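Local coordinates for copper homeostasis operon regulatory protein (Thermus thermophilus, PDB 3AAI) that represses transcription as the copper-sensitive operon repressor CsoR, a homodimeric all-helical regulator that presumably binds the control region of its target operon, at the interface of chains A and B and the interface of chains A and C. Coordinates in Å, arbitrary orientation; residue numbers count along the deposited sequence, not the author numbering. Chains: chain A/B/C, Copper homeostasis operon regulatory protein.

The C-terminal helix of chain A, residues 80-91, takes part in both contacts and turns different sides to its two neighbours. In contact 1 it lies against the long helix 41-70 of chain B with a mostly apolar side; in contact 2 it meets the start of helix 41-71 of chain C through an alanine, a valine and a salt bridge. The C-alpha centres of the two contacts are about 10 Å apart, and A:Leu87 belongs to both. This short helix therefore ties chain A to two copies at once: contact 2 plausibly lies within the homodimer and contact 1 between two dimers of the four-chain assembly.

Contact 1: the interface of chains A and B. Residues chain A 67, 84-85, 87-88, 91; chain B 60, 63-64, 67-68, 71.
A:Met88, present as selenomethionine, lies at the centre of this helix-helix interface, which probably joins one dimer to another in the four-chain assembly, and meets B:Leu63 and B:Arg64 with different parts of its chain. Its CG sits over one face of the B:Arg64 guanidinium, off-centre, 3.5 Å from NH1. The A:Met88 and B:Leu63 side chains run antiparallel, with SE 3.7 Å from the CD2 methyl, and SE also lies 4.0 Å from B:Leu67 CD1. That same CD1 methyl receives A:Leu87 CD2 at 3.6 Å, the two leucines standing roughly perpendicular. One turn back along the helix, A:Val84 straddles two basic chains by their aliphatic parts: CG1 rests 3.7 Å from B:Arg64 CD, while CG2 packs 3.8 Å from B:Lys68 CG. No polar pair bridges the chains in this patch, so cohesion here comes from burying apolar surface and from covering the arginine with hydrocarbon.

Torsions set up this fit. The A:Met88 chain starts with CG beside the backbone N and bends again at chi2 and at chi3 (-79°), bringing selenium and the terminal methyl down onto helix B. B:Arg64 leaves its backbone with CG anti to N, then folds at chi2 (94°) and chi3 (57°), so that its CD turns to A:Val84 and its planar end to A:Met88. The edge of that guanidinium points in plane at A:Glu85 CA, which places the group alongside the backbone of the partner helix. Farther out, A:Leu67 CD2, from helix 41-69, and B:Leu67 CD2 approach to 4.2 Å; a residue meeting its own copy in this way marks the neighbourhood of the two-fold axis.

Within the fold, the patch chiefly joins helix 80-91 of chain A to the C-terminal half of the long helix 41-70 of chain B, and the symmetry repeats it with the chains exchanged.

Contact 2: the interface of chains A and C. Residues chain A 86-87, 89-90, 92; chain C 42, 45-46, 49.
C:Lys46 leaves its helix with CG anti to the carbonyl carbon, beside the backbone N (chi1 -74°), and stays extended from there to its ammonium. A:Glu89 sends CG the other way, anti to its own backbone N (chi1 -169°), and is likewise extended as far as its carboxylate carbon. The two long chains cross obliquely and meet at their tips, where C:Lys46 NZ donates a short hydrogen bond of 2.6 Å to A:Glu89 OE2. The carboxylate oxygen takes it on its anti lone pair, the one turned away from OE1, and the pair is also a salt bridge. The opposite charges would be expected to favour the ionised forms of both groups.

On its way to the carboxylate, the lysine chain lies across the backbone of helix 80-91 of chain A, with C:Lys46 CG 3.6 Å from A:Ala90 CA. The small alanine side chain probably lets the two helices come close together. Just beyond the end of helix 80-91, A:Lys92 stretches out fully and runs antiparallel to C:Lys49, its NZ coming 3.5 Å from the C:Lys49 CB methylene and 3.7 Å from the backbone O of C:Lys46.

The interface joins the C-terminal helix of one copy to the first turns of the long helix 41-71 of another, in a family where the long helices of two copies build an antiparallel four-helix bundle; this pairing plausibly belongs to the homodimer. C:Val42 packs against A:Ala90: its CG1, anti to the backbone N (chi1 171°), lies 3.8 Å from the carbonyl O of A:Glu86 and presses to 3.3 Å from A:Ala90 CB, closer than carbons normally pack.

Contact 1: the interface of chains A and B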
ATOM      1  N   LEU A  67      10.991  15.283   9.402  1.00 45.65           N
ATOM      2  CA  LEU A  67       9.902  15.930  10.120  1.00 47.42           C
ATOM      3  C   LEU A  67      10.341  16.602  11.422  1.00 53.40           C
ATOM      4  O   LEU A  67       9.968  17.745  11.688  1.00 52.21           O
ATOM      5  CB  LEU A  67       8.786  14.924  10.410  1.00 41.77           C
ATOM      6  CG  LEU A  67       8.115  14.287   9.188  1.00 42.22           C
ATOM      7  CD1 LEU A  67       7.053  13.311   9.656  1.00 38.54           C
ATOM      8  CD2 LEU A  67       7.502  15.366   8.299  1.00 38.28           C
ATOM      9  N   VAL A  84       6.099  21.285   2.100  1.00 49.74           N
ATOM     10  CA  VAL A  84       5.018  20.307   2.050  1.00 48.97           C
ATOM     11  C   VAL A  84       4.799  19.756   0.642  1.00 53.92           C
ATOM     12  O   VAL A  84       4.573  18.553   0.466  1.00 50.99           O
ATOM     13  CB  VAL A  84       3.694  20.915   2.577  1.00 53.47           C
ATOM     14  CG1 VAL A  84       2.572  19.868   2.544  1.00 45.80           C
ATOM     15  CG2 VAL A  84       3.893  21.427   3.994  1.00 48.97           C
ATOM     16  N   GLU A  85       4.870  20.632  -0.359  1.00 51.16           N
ATOM     17  CA  GLU A  85       4.675  20.224  -1.747  1.00 51.92           C
ATOM     18  C   GLU A  85       5.652  19.122  -2.142  1.00 48.13           C
ATOM     19  O   GLU A  85       5.263  18.118  -2.739  1.00 49.29           O
ATOM     20  CB  GLU A  85       4.845  21.432  -2.684  1.00 50.73           C
ATOM     21  N   LEU A  87       7.476  17.120  -0.090  1.00 44.88           N
ATOM     22  CA  LEU A  87       7.233  15.943   0.734  1.00 45.73           C
ATOM     23  C   LEU A  87       6.094  15.089   0.181  1.00 48.82           C
ATOM     24  O   LEU A  87       6.277  13.900  -0.087  1.00 50.43           O
ATOM     25  CB  LEU A  87       6.905  16.361   2.165  1.00 40.47           C
ATOM     26  CG  LEU A  87       6.661  15.213   3.148  1.00 48.97           C
ATOM     27  CD1 LEU A  87       7.867  14.278   3.167  1.00 54.59           C
ATOM     28  CD2 LEU A  87       6.407  15.784   4.534  1.00 49.38           C
HETATM   29  N   MSE A  88       4.921  15.699   0.016  1.00 47.28           N
HETATM   30  CA  MSE A  88       3.755  14.996  -0.505  1.00 50.83           C
HETATM   31  C   MSE A  88       4.105  14.366  -1.846  1.00 55.39           C
HETATM   32  O   MSE A  88       3.603  13.296  -2.200  1.00 53.00           O
HETATM   33  CB  MSE A  88       2.577  15.963  -0.681  1.00 51.16           C
HETATM   34  CG  MSE A  88       2.085  16.610   0.606  1.00 56.85           C
HETATM   35 SE   MSE A  88       1.400  15.337   1.911  1.00 66.13          SE
HETATM   36  CE  MSE A  88      -0.352  15.047   1.136  1.00 62.46           C
ATOM     37  N   LEU A  91       6.187  11.344  -0.858  1.00 62.87           N
ATOM     38  CA  LEU A  91       5.275  10.370  -0.277  1.00 61.57           C
ATOM     39  C   LEU A  91       4.356   9.907  -1.402  1.00 66.35           C
ATOM     40  O   LEU A  91       3.807   8.807  -1.364  1.00 61.82           O
ATOM     41  CB  LEU A  91       4.464  11.008   0.857  1.00 56.59           C
ATOM     42  CG  LEU A  91       5.261  11.547   2.055  1.00 46.17           C
ATOM     43  CD1 LEU A  91       4.312  12.150   3.077  1.00 46.94           C
ATOM     44  CD2 LEU A  91       6.069  10.424   2.690  1.00 50.65           C
TER
ATOM     45  N   GLU B  60      -4.759  12.364   2.150  1.00 43.56           N
ATOM     46  CA  GLU B  60      -3.713  13.240   1.643  1.00 48.80           C
ATOM     47  C   GLU B  60      -4.046  14.701   1.922  1.00 48.01           C
ATOM     48  O   GLU B  60      -3.180  15.466   2.337  1.00 48.91           O
ATOM     49  CB  GLU B  60      -3.533  13.032   0.142  1.00 44.65           C
ATOM     50  CG  GLU B  60      -2.800  11.758  -0.219  1.00 52.62           C
ATOM     51  CD  GLU B  60      -2.924  11.424  -1.691  1.00 56.02           C
ATOM     52  OE1 GLU B  60      -3.037  12.365  -2.504  1.00 60.71           O
ATOM     53  OE2 GLU B  60      -2.898  10.223  -2.032  1.00 54.39           O
ATOM     54  N   LEU B  63      -3.619  15.263   5.585  1.00 39.94           N
ATOM     55  CA  LEU B  63      -2.202  15.230   5.919  1.00 38.21           C
ATOM     56  C   LEU B  63      -1.567  16.551   5.479  1.00 42.45           C
ATOM     57  O   LEU B  63      -0.778  17.144   6.212  1.00 37.36           O
ATOM     58  CB  LEU B  63      -1.518  14.059   5.211  1.00 35.04           C
ATOM     59  CG  LEU B  63       0.006  13.989   5.337  1.00 36.78           C
ATOM     60  CD1 LEU B  63       0.399  13.832   6.803  1.00 31.90           C
ATOM     61  CD2 LEU B  63       0.530  12.834   4.509  1.00 42.57           C
ATOM     62  N   ARG B  64      -1.929  16.999   4.279  1.00 45.55           N
ATOM     63  CA  ARG B  64      -1.425  18.254   3.721  1.00 51.39           C
ATOM     64  C   ARG B  64      -1.654  19.405   4.693  1.00 47.98           C
ATOM     65  O   ARG B  64      -0.715  20.111   5.066  1.00 49.19           O
ATOM     66  CB  ARG B  64      -2.139  18.571   2.405  1.00 57.98           C
ATOM     67  CG  ARG B  64      -1.864  19.969   1.847  1.00 59.27           C
ATOM     68  CD  ARG B  64      -0.733  19.947   0.847  1.00 55.70           C
ATOM     69  NE  ARG B  64      -1.021  19.019  -0.242  1.00 58.10           N
ATOM     70  CZ  ARG B  64      -0.181  18.744  -1.232  1.00 56.81           C
ATOM     71  NH1 ARG B  64       1.008  19.331  -1.283  1.00 54.97           N
ATOM     72  NH2 ARG B  64      -0.527  17.868  -2.166  1.00 47.69           N
ATOM     73  N   LEU B  67       0.342  19.066   8.003  1.00 45.28           N
ATOM     74  CA  LEU B  67       1.757  19.398   7.845  1.00 45.96           C
ATOM     75  C   LEU B  67       1.988  20.899   7.694  1.00 53.48           C
ATOM     76  O   LEU B  67       2.827  21.469   8.393  1.00 50.23           O
ATOM     77  CB  LEU B  67       2.350  18.668   6.636  1.00 44.16           C
ATOM     78  CG  LEU B  67       2.571  17.151   6.727  1.00 46.71           C
ATOM     79  CD1 LEU B  67       2.995  16.632   5.364  1.00 38.79           C
ATOM     80  CD2 LEU B  67       3.635  16.825   7.779  1.00 43.26           C
ATOM     81  N   LYS B  68       1.252  21.536   6.782  1.00 51.84           N
ATOM     82  CA  LYS B  68       1.403  22.974   6.570  1.00 55.35           C
ATOM     83  C   LYS B  68       1.350  23.708   7.900  1.00 51.70           C
ATOM     84  O   LYS B  68       2.151  24.606   8.159  1.00 53.01           O
ATOM     85  CB  LYS B  68       0.308  23.512   5.642  1.00 51.95           C
ATOM     86  CG  LYS B  68       0.435  23.043   4.202  1.00 56.77           C
ATOM     87  CD  LYS B  68      -0.558  23.754   3.297  1.00 63.88           C
ATOM     88  CE  LYS B  68      -0.381  23.334   1.845  1.00 69.54           C
ATOM     89  NZ  LYS B  68       0.998  23.610   1.347  1.00 74.68           N
ATOM     90  N   VAL B  71       4.487  22.667  10.057  1.00 46.00           N
ATOM     91  CA  VAL B  71       5.747  22.975   9.397  1.00 44.77           C
ATOM     92  C   VAL B  71       6.028  24.465   9.539  1.00 48.92           C
ATOM     93  O   VAL B  71       6.682  24.887  10.490  1.00 43.68           O
ATOM     94  CB  VAL B  71       5.721  22.611   7.894  1.00 47.70           C
ATOM     95  CG1 VAL B  71       6.813  23.373   7.157  1.00 54.01           C
ATOM     96  CG2 VAL B  71       5.949  21.112   7.716  1.00 41.16           C
TER

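Contact 2: the interface of chains A and C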
ATOM      1  N   GLU A  86       6.923  19.314  -1.805  1.00 47.90           N
ATOM      2  CA  GLU A  86       7.956  18.337  -2.135  1.00 44.43           C
ATOM      3  C   GLU A  86       7.724  17.023  -1.393  1.00 46.35           C
ATOM      4  O   GLU A  86       7.764  15.945  -1.991  1.00 44.31           O
ATOM      5  CB  GLU A  86       9.336  18.900  -1.799  1.00 46.12           C
ATOM      6  N   LEU A  87       7.476  17.120  -0.090  1.00 44.88           N
ATOM      7  CA  LEU A  87       7.233  15.943   0.734  1.00 45.73           C
ATOM      8  C   LEU A  87       6.094  15.089   0.181  1.00 48.82           C
ATOM      9  O   LEU A  87       6.277  13.900  -0.087  1.00 50.43           O
ATOM     10  CB  LEU A  87       6.905  16.361   2.165  1.00 40.47           C
ATOM     11  CG  LEU A  87       6.661  15.213   3.148  1.00 48.97           C
ATOM     12  CD1 LEU A  87       7.867  14.278   3.167  1.00 54.59           C
ATOM     13  CD2 LEU A  87       6.407  15.784   4.534  1.00 49.38           C
ATOM     14  N   GLU A  89       4.977  15.039  -2.586  1.00 51.82           N
ATOM     15  CA  GLU A  89       5.420  14.561  -3.885  1.00 54.80           C
ATOM     16  C   GLU A  89       6.242  13.285  -3.699  1.00 55.34           C
ATOM     17  O   GLU A  89       6.117  12.328  -4.467  1.00 47.03           O
ATOM     18  CB  GLU A  89       6.263  15.640  -4.559  1.00 57.75           C
ATOM     19  CG  GLU A  89       6.570  15.385  -6.012  1.00 67.42           C
ATOM     20  CD  GLU A  89       7.261  16.568  -6.657  1.00 72.68           C
ATOM     21  OE1 GLU A  89       6.670  17.668  -6.659  1.00 77.24           O
ATOM     22  OE2 GLU A  89       8.391  16.401  -7.158  1.00 76.87           O
ATOM     23  N   ALA A  90       7.080  13.277  -2.666  1.00 51.13           N
ATOM     24  CA  ALA A  90       7.913  12.120  -2.370  1.00 58.99           C
ATOM     25  C   ALA A  90       7.024  11.007  -1.834  1.00 59.43           C
ATOM     26  O   ALA A  90       7.094   9.870  -2.292  1.00 63.34           O
ATOM     27  CB  ALA A  90       8.978  12.484  -1.342  1.00 58.67           C
ATOM     28  N   LYS A  92       4.216  10.765  -2.407  1.00 68.17           N
ATOM     29  CA  LYS A  92       3.396  10.494  -3.582  1.00 74.01           C
ATOM     30  C   LYS A  92       1.924  10.307  -3.243  1.00 73.92           C
ATOM     31  O   LYS A  92       1.113  11.136  -3.708  1.00 73.63           O
ATOM     32  CB  LYS A  92       3.937   9.260  -4.314  1.00 75.00           C
ATOM     33  CG  LYS A  92       5.414   9.383  -4.679  1.00 75.37           C
ATOM     34  CD  LYS A  92       5.937   8.173  -5.438  1.00 74.72           C
ATOM     35  CE  LYS A  92       7.410   8.355  -5.786  1.00 73.23           C
ATOM     36  NZ  LYS A  92       7.952   7.224  -6.590  1.00 71.68           N
TER
ATOM     37  N   VAL C  42      13.881  13.983   0.482  1.00 42.35           N
ATOM     38  CA  VAL C  42      12.856  13.651  -0.505  1.00 42.68           C
ATOM     39  C   VAL C  42      13.355  12.765  -1.645  1.00 44.15           C
ATOM     40  O   VAL C  42      12.615  11.911  -2.144  1.00 45.83           O
ATOM     41  CB  VAL C  42      12.242  14.939  -1.107  1.00 52.12           C
ATOM     42  CG1 VAL C  42      11.353  14.599  -2.289  1.00 61.89           C
ATOM     43  CG2 VAL C  42      11.448  15.671  -0.045  1.00 52.08           C
ATOM     44  N   LEU C  45      13.606   9.216  -0.331  1.00 35.20           N
ATOM     45  CA  LEU C  45      12.259   8.661  -0.221  1.00 40.12           C
ATOM     46  C   LEU C  45      11.673   8.305  -1.579  1.00 40.12           C
ATOM     47  O   LEU C  45      11.024   7.271  -1.732  1.00 38.31           O
ATOM     48  CB  LEU C  45      11.328   9.646   0.499  1.00 32.54           C
ATOM     49  CG  LEU C  45      11.721  10.015   1.936  1.00 42.23           C
ATOM     50  CD1 LEU C  45      10.682  10.957   2.532  1.00 42.40           C
ATOM     51  CD2 LEU C  45      11.830   8.748   2.783  1.00 50.02           C
ATOM     52  N   LYS C  46      11.904   9.164  -2.567  1.00 36.76           N
ATOM     53  CA  LYS C  46      11.385   8.923  -3.904  1.00 40.76           C
ATOM     54  C   LYS C  46      12.029   7.710  -4.560  1.00 35.89           C
ATOM     55  O   LYS C  46      11.351   6.869  -5.156  1.00 33.54           O
ATOM     56  CB  LYS C  46      11.614  10.147  -4.798  1.00 45.78           C
ATOM     57  CG  LYS C  46      10.709  11.327  -4.517  1.00 57.45           C
ATOM     58  CD  LYS C  46      10.939  12.420  -5.548  1.00 59.52           C
ATOM     59  CE  LYS C  46       9.939  13.550  -5.395  1.00 65.08           C
ATOM     60  NZ  LYS C  46      10.097  14.562  -6.479  1.00 65.01           N
ATOM     61  N   LYS C  49      10.954   4.521  -3.031  1.00 39.19           N
ATOM     62  CA  LYS C  49       9.627   4.183  -3.529  1.00 39.80           C
ATOM     63  C   LYS C  49       9.735   3.508  -4.888  1.00 38.28           C
ATOM     64  O   LYS C  49       8.938   2.631  -5.217  1.00 41.53           O
ATOM     65  CB  LYS C  49       8.756   5.439  -3.650  1.00 45.87           C
ATOM     66  CG  LYS C  49       8.326   6.043  -2.324  1.00 53.29           C
ATOM     67  CD  LYS C  49       7.485   5.063  -1.518  1.00 64.57           C
ATOM     68  CE  LYS C  49       7.145   5.622  -0.146  1.00 65.01           C
ATOM     69  NZ  LYS C  49       6.539   4.580   0.728  1.00 67.91           N
TER